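Local structure of DisA protein (Sorangium cellulosum, 6CCA) at residues A[54-68]-A[145-159]. The protein probably catalyses transfer of methyl groups to carbon, building the gem-dimethyl unit of disorazol on a trans-acyltransferase polyketide assembly line. Residues are numbered along the deposited sequence; the frame is centred on the assembly and turned at random.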
loop_
_atom_site.group_PDB
_atom_site.type_symbol
_atom_site.label_atom_id
_atom_site.label_comp_id
_atom_site.label_asym_id
_atom_site.label_seq_id
_atom_site.Cartn_x
_atom_site.Cartn_y
_atom_site.Cartn_z
ATOM N N HIS A 54 9.502 -4.961 -16.244
ATOM C CA HIS A 54 8.220 -4.234 -16.231
ATOM C C HIS A 54 8.309 -2.707 -16.071
ATOM O O HIS A 54 7.307 -2.051 -16.203
ATOM C CB HIS A 54 7.353 -4.850 -15.121
ATOM C CG HIS A 54 7.129 -6.286 -15.341
ATOM N ND1 HIS A 54 6.450 -6.756 -16.425
ATOM C CD2 HIS A 54 7.532 -7.380 -14.645
ATOM C CE1 HIS A 54 6.416 -8.076 -16.392
ATOM N NE2 HIS A 54 7.067 -8.477 -15.324
ATOM N N GLN A 55 9.478 -2.119 -15.897
ATOM C CA GLN A 55 9.580 -0.716 -15.728
ATOM C C GLN A 55 9.133 0.159 -16.891
ATOM O O GLN A 55 8.498 1.123 -16.654
ATOM C CB GLN A 55 10.945 -0.335 -15.223
ATOM C CG GLN A 55 11.145 1.110 -14.940
ATOM C CD GLN A 55 12.130 1.242 -13.848
ATOM O OE1 GLN A 55 13.352 1.244 -14.117
ATOM N NE2 GLN A 55 11.637 1.202 -12.590
ATOM N N PRO A 56 9.371 -0.231 -18.166
ATOM C CA PRO A 56 8.880 0.608 -19.277
ATOM C C PRO A 56 7.355 0.699 -19.270
ATOM O O PRO A 56 6.780 1.804 -19.492
ATOM C CB PRO A 56 9.394 -0.139 -20.525
ATOM C CG PRO A 56 10.700 -0.782 -20.028
ATOM C CD PRO A 56 10.322 -1.257 -18.630
ATOM N N ALA A 57 6.701 -0.401 -18.894
ATOM C CA ALA A 57 5.229 -0.391 -18.861
ATOM C C ALA A 57 4.701 0.513 -17.730
ATOM O O ALA A 57 3.776 1.290 -17.945
ATOM C CB ALA A 57 4.666 -1.793 -18.788
ATOM N N PHE A 58 5.320 0.428 -16.552
ATOM C CA PHE A 58 4.912 1.277 -15.441
ATOM C C PHE A 58 5.263 2.721 -15.700
ATOM O O PHE A 58 4.524 3.609 -15.314
ATOM C CB PHE A 58 5.436 0.723 -14.114
ATOM C CG PHE A 58 4.568 -0.350 -13.577
ATOM C CD1 PHE A 58 4.748 -1.672 -13.956
ATOM C CD2 PHE A 58 3.509 -0.031 -12.742
ATOM C CE1 PHE A 58 3.879 -2.647 -13.523
ATOM C CE2 PHE A 58 2.668 -1.019 -12.267
ATOM C CZ PHE A 58 2.820 -2.312 -12.655
ATOM N N ASP A 59 6.366 2.987 -16.414
ATOM C CA ASP A 59 6.651 4.372 -16.838
ATOM C C ASP A 59 5.580 4.897 -17.738
ATOM O O ASP A 59 5.096 6.043 -17.551
ATOM C CB ASP A 59 8.046 4.515 -17.536
ATOM C CG ASP A 59 9.237 4.339 -16.584
ATOM O OD1 ASP A 59 9.074 4.340 -15.357
ATOM O OD2 ASP A 59 10.333 4.064 -17.119
ATOM N N ALA A 60 5.108 4.068 -18.665
ATOM C CA ALA A 60 4.046 4.486 -19.544
ATOM C C ALA A 60 2.715 4.653 -18.817
ATOM O O ALA A 60 1.891 5.542 -19.143
ATOM C CB ALA A 60 3.861 3.492 -20.699
ATOM N N LEU A 61 2.490 3.819 -17.806
ATOM C CA LEU A 61 1.307 4.001 -16.938
ATOM C C LEU A 61 1.302 5.370 -16.273
ATOM O O LEU A 61 0.256 5.997 -16.150
ATOM C CB LEU A 61 1.211 2.808 -15.969
ATOM C CG LEU A 61 0.052 2.829 -14.995
ATOM C CD1 LEU A 61 -1.253 2.682 -15.708
ATOM C CD2 LEU A 61 0.188 1.745 -13.994
ATOM N N GLU A 62 2.457 5.848 -15.864
ATOM C CA GLU A 62 2.550 7.153 -15.232
ATOM C C GLU A 62 2.174 8.292 -16.189
ATOM O O GLU A 62 1.455 9.177 -15.845
ATOM C CB GLU A 62 3.957 7.414 -14.690
ATOM C CG GLU A 62 4.177 6.913 -13.299
ATOM C CD GLU A 62 3.844 7.967 -12.234
ATOM O OE1 GLU A 62 4.632 8.874 -11.925
ATOM O OE2 GLU A 62 2.791 7.876 -11.758
ATOM N N ARG A 63 2.719 8.242 -17.384
ATOM C CA ARG A 63 2.444 9.246 -18.384
ATOM C C ARG A 63 0.957 9.218 -18.778
ATOM O O ARG A 63 0.344 10.207 -18.857
ATOM C CB ARG A 63 3.342 9.078 -19.600
ATOM C CG ARG A 63 4.827 9.362 -19.377
ATOM C CD ARG A 63 5.154 10.499 -18.395
ATOM N NE ARG A 63 5.812 9.926 -17.221
ATOM C CZ ARG A 63 5.819 10.408 -15.987
ATOM N NH1 ARG A 63 5.268 11.537 -15.649
ATOM N NH2 ARG A 63 6.397 9.689 -15.066
ATOM N N PHE A 64 0.430 8.044 -18.986
ATOM C CA PHE A 64 -0.979 7.883 -19.242
ATOM C C PHE A 64 -1.847 8.533 -18.152
ATOM O O PHE A 64 -2.803 9.184 -18.442
ATOM C CB PHE A 64 -1.277 6.407 -19.419
ATOM C CG PHE A 64 -2.736 6.067 -19.493
ATOM C CD1 PHE A 64 -3.476 6.385 -20.598
ATOM C CD2 PHE A 64 -3.339 5.377 -18.484
ATOM C CE1 PHE A 64 -4.789 6.070 -20.671
ATOM C CE2 PHE A 64 -4.666 5.039 -18.557
ATOM C CZ PHE A 64 -5.386 5.382 -19.666
ATOM N N SER A 65 -1.471 8.333 -16.896
ATOM C CA SER A 65 -2.234 8.909 -15.807
ATOM C C SER A 65 -2.292 10.434 -15.931
ATOM O O SER A 65 -3.305 11.033 -15.665
ATOM C CB SER A 65 -1.627 8.487 -14.457
ATOM O OG SER A 65 -1.675 7.072 -14.305
ATOM N N GLU A 66 -1.187 11.056 -16.321
ATOM C CA GLU A 66 -1.141 12.491 -16.524
ATOM C C GLU A 66 -2.143 12.960 -17.593
ATOM O O GLU A 66 -2.889 13.912 -17.374
ATOM C CB GLU A 66 0.274 12.885 -16.958
ATOM C CG GLU A 66 1.273 12.733 -15.842
ATOM C CD GLU A 66 2.715 12.835 -16.314
ATOM O OE1 GLU A 66 3.003 12.816 -17.516
ATOM O OE2 GLU A 66 3.543 12.959 -15.423
ATOM N N ASP A 67 -2.093 12.287 -18.746
ATOM C CA ASP A 67 -2.968 12.570 -19.859
ATOM C C ASP A 67 -4.451 12.331 -19.563
ATOM O O ASP A 67 -5.313 13.130 -19.866
ATOM C CB ASP A 67 -2.542 11.728 -21.017
ATOM C CG ASP A 67 -1.107 12.104 -21.533
ATOM O OD1 ASP A 67 -0.482 13.086 -21.053
ATOM O OD2 ASP A 67 -0.577 11.312 -22.290
ATOM N N LEU A 68 -4.719 11.231 -18.861
ATOM C CA LEU A 68 -6.062 10.887 -18.406
ATOM C C LEU A 68 -6.593 11.970 -17.500
ATOM O O LEU A 68 -7.774 12.316 -17.574
ATOM C CB LEU A 68 -5.978 9.516 -17.645
ATOM C CG LEU A 68 -7.330 8.838 -17.370
ATOM C CD1 LEU A 68 -8.176 8.524 -18.623
ATOM C CD2 LEU A 68 -7.018 7.587 -16.525
ATOM N N LEU A 145 -2.308 0.235 -23.765
ATOM C CA LEU A 145 -1.679 -0.139 -22.509
ATOM C C LEU A 145 -2.352 -1.315 -21.904
ATOM O O LEU A 145 -1.688 -2.095 -21.222
ATOM C CB LEU A 145 -1.557 1.049 -21.590
ATOM C CG LEU A 145 -0.673 2.187 -22.053
ATOM C CD1 LEU A 145 -0.612 3.292 -20.976
ATOM C CD2 LEU A 145 0.750 1.697 -22.345
ATOM N N ALA A 146 -3.650 -1.527 -22.210
ATOM C CA ALA A 146 -4.383 -2.682 -21.703
ATOM C C ALA A 146 -3.819 -3.991 -22.283
ATOM O O ALA A 146 -4.083 -5.013 -21.708
ATOM C CB ALA A 146 -5.942 -2.609 -21.960
ATOM N N ASP A 147 -3.091 -3.926 -23.398
ATOM C CA ASP A 147 -2.487 -5.062 -24.054
ATOM C C ASP A 147 -1.119 -5.430 -23.409
ATOM O O ASP A 147 -0.425 -6.308 -23.913
ATOM C CB ASP A 147 -2.285 -4.716 -25.515
ATOM C CG ASP A 147 -2.036 -5.933 -26.380
ATOM O OD1 ASP A 147 -2.833 -6.868 -26.246
ATOM O OD2 ASP A 147 -1.036 -5.926 -27.169
ATOM N N LEU A 148 -0.739 -4.740 -22.321
ATOM C CA LEU A 148 0.438 -5.116 -21.538
ATOM C C LEU A 148 0.012 -5.759 -20.231
ATOM O O LEU A 148 -0.476 -5.104 -19.294
ATOM C CB LEU A 148 1.342 -3.903 -21.377
ATOM C CG LEU A 148 2.010 -3.432 -22.659
ATOM C CD1 LEU A 148 2.401 -1.968 -22.483
ATOM C CD2 LEU A 148 3.230 -4.280 -22.951
ATOM N N PRO A 149 0.185 -7.079 -20.116
ATOM C CA PRO A 149 -0.360 -7.697 -18.910
ATOM C C PRO A 149 0.057 -7.167 -17.558
ATOM O O PRO A 149 -0.732 -7.135 -16.633
ATOM C CB PRO A 149 -0.011 -9.207 -19.081
ATOM C CG PRO A 149 0.015 -9.368 -20.588
ATOM C CD PRO A 149 0.681 -8.093 -21.072
ATOM N N ALA A 150 1.303 -6.725 -17.429
ATOM C CA ALA A 150 1.783 -6.320 -16.125
ATOM C C ALA A 150 1.050 -5.088 -15.628
ATOM O O ALA A 150 0.947 -4.864 -14.418
ATOM C CB ALA A 150 3.272 -6.065 -16.196
ATOM N N ILE A 151 0.583 -4.247 -16.567
ATOM C CA ILE A 151 -0.119 -3.046 -16.169
ATOM C C ILE A 151 -1.633 -3.122 -16.404
ATOM O O ILE A 151 -2.374 -2.180 -16.033
ATOM C CB ILE A 151 0.476 -1.769 -16.786
ATOM C CG1 ILE A 151 0.415 -1.732 -18.323
ATOM C CG2 ILE A 151 1.862 -1.498 -16.162
ATOM C CD1 ILE A 151 0.801 -0.425 -18.944
ATOM N N ALA A 152 -2.060 -4.142 -17.131
ATOM C CA ALA A 152 -3.480 -4.177 -17.566
ATOM C C ALA A 152 -4.503 -3.940 -16.423
ATOM O O ALA A 152 -5.469 -3.177 -16.599
ATOM C CB ALA A 152 -3.770 -5.478 -18.329
ATOM N N PRO A 153 -4.345 -4.589 -15.243
ATOM C CA PRO A 153 -5.372 -4.350 -14.211
ATOM C C PRO A 153 -5.358 -2.950 -13.630
ATOM O O PRO A 153 -6.400 -2.452 -13.217
ATOM C CB PRO A 153 -5.042 -5.363 -13.123
ATOM C CG PRO A 153 -3.618 -5.748 -13.406
ATOM C CD PRO A 153 -3.435 -5.683 -14.860
ATOM N N TYR A 154 -4.187 -2.305 -13.685
ATOM C CA TYR A 154 -4.058 -0.907 -13.276
ATOM C C TYR A 154 -4.769 -0.001 -14.306
ATOM O O TYR A 154 -5.509 0.910 -13.920
ATOM C CB TYR A 154 -2.588 -0.510 -13.144
ATOM C CG TYR A 154 -1.817 -1.406 -12.171
ATOM C CD1 TYR A 154 -1.330 -2.644 -12.586
ATOM C CD2 TYR A 154 -1.569 -1.026 -10.901
ATOM C CE1 TYR A 154 -0.705 -3.500 -11.748
ATOM C CE2 TYR A 154 -0.932 -1.886 -9.995
ATOM C CZ TYR A 154 -0.479 -3.120 -10.429
ATOM O OH TYR A 154 0.197 -4.051 -9.627
ATOM N N VAL A 155 -4.574 -0.292 -15.580
ATOM C CA VAL A 155 -5.207 0.467 -16.673
ATOM C C VAL A 155 -6.734 0.342 -16.536
ATOM O O VAL A 155 -7.486 1.327 -16.568
ATOM C CB VAL A 155 -4.734 -0.016 -18.046
ATOM C CG1 VAL A 155 -5.537 0.609 -19.166
ATOM C CG2 VAL A 155 -3.256 0.325 -18.223
ATOM N N ARG A 156 -7.180 -0.897 -16.357
ATOM C CA ARG A 156 -8.594 -1.188 -16.168
ATOM C C ARG A 156 -9.184 -0.361 -15.029
ATOM O O ARG A 156 -10.202 0.309 -15.203
ATOM C CB ARG A 156 -8.804 -2.679 -15.897
ATOM C CG ARG A 156 -8.866 -3.536 -17.151
ATOM C CD ARG A 156 -9.394 -4.927 -16.844
ATOM N NE ARG A 156 -10.772 -4.894 -16.359
ATOM C CZ ARG A 156 -11.135 -5.209 -15.120
ATOM N NH1 ARG A 156 -10.221 -5.583 -14.234
ATOM N NH2 ARG A 156 -12.411 -5.152 -14.766
ATOM N N LEU A 157 -8.544 -0.409 -13.864
ATOM C CA LEU A 157 -9.029 0.338 -12.716
ATOM C C LEU A 157 -9.073 1.869 -13.009
ATOM O O LEU A 157 -10.003 2.550 -12.626
ATOM C CB LEU A 157 -8.128 0.075 -11.511
ATOM C CG LEU A 157 -8.540 0.911 -10.287
ATOM C CD1 LEU A 157 -9.995 0.645 -9.949
ATOM C CD2 LEU A 157 -7.675 0.623 -9.049
ATOM N N LEU A 158 -7.983 2.423 -13.573
ATOM C CA LEU A 158 -7.977 3.858 -13.886
ATOM C C LEU A 158 -9.094 4.207 -14.842
ATOM O O LEU A 158 -9.713 5.252 -14.716
ATOM C CB LEU A 158 -6.672 4.264 -14.515
ATOM C CG LEU A 158 -5.485 4.314 -13.585
ATOM C CD1 LEU A 158 -4.316 4.814 -14.362
ATOM C CD2 LEU A 158 -5.742 5.335 -12.457
ATOM N N TRP A 159 -9.321 3.372 -15.848
ATOM C CA TRP A 159 -10.408 3.618 -16.819
ATOM C C TRP A 159 -11.784 3.568 -16.182
ATOM O O TRP A 159 -12.604 4.447 -16.423
ATOM C CB TRP A 159 -10.318 2.675 -18.033
ATOM C CG TRP A 159 -11.126 3.173 -19.195
ATOM C CD1 TRP A 159 -12.337 2.691 -19.617
ATOM C CD2 TRP A 159 -10.862 4.343 -19.972
ATOM N NE1 TRP A 159 -12.793 3.470 -20.661
ATOM C CE2 TRP A 159 -11.926 4.500 -20.874
ATOM C CE3 TRP A 159 -9.812 5.242 -20.007
ATOM C CZ2 TRP A 159 -11.942 5.494 -21.846
ATOM C CZ3 TRP A 159 -9.844 6.264 -20.925
ATOM C CH2 TRP A 159 -10.896 6.372 -21.856
#
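Phe58 meets Ile151 with a face and Tyr154 with its edge. CG2 of Ile151 sits over one face of the Phe58 ring, 3.6 Å from its centroid and 13° off the normal, a CH-pi contact. The Phe58 edge is turned toward the face of Tyr154 in a T-shaped pair, with ring centroids 5.2 Å apart and planes at 76°. Tyr154 is fixed further by its hydroxyl, which hydrogen-bonds to Asn195, and by an edge-to-face pair with Phe343.

Most of the other contacts are between apolar side chains. With CG anti to the backbone N, Leu61 divides its branches: CD2 meets Tyr154 CB at 3.7 Å, and CD1 touches Val155 and Leu158. Leu158 is a knob in a hole formed by Leu61, Phe64, Ser65 and Leu68.

Helical segments 55-68 and 152-159 run nearly parallel, their axes approaching to 11.0 Å at an angle of 10°. Both lie in the mainly helical N-terminal part of the chain. The mixed sheet with parallel strands 226-231, 253-257 and 300-306 comes later, consistent with a Rossmann-like methyltransferase core. Helix 342-346 also packs against Ser65 and Leu158.

Leu145, on helix 135-146, places CD1 3.5 Å from Phe64 CB and CD2 near Ala60. Leu68 CD1 approaches Trp159 CZ3 at 3.6 Å.

No hydrogen bond crosses the contact. Ser65 OG, close to Leu158 CD1, bonds instead to Leu61 O of its own helix at 2.9 Å. The Ser65 N-H reaches that same oxygen from the opposite face of the carbonyl plane.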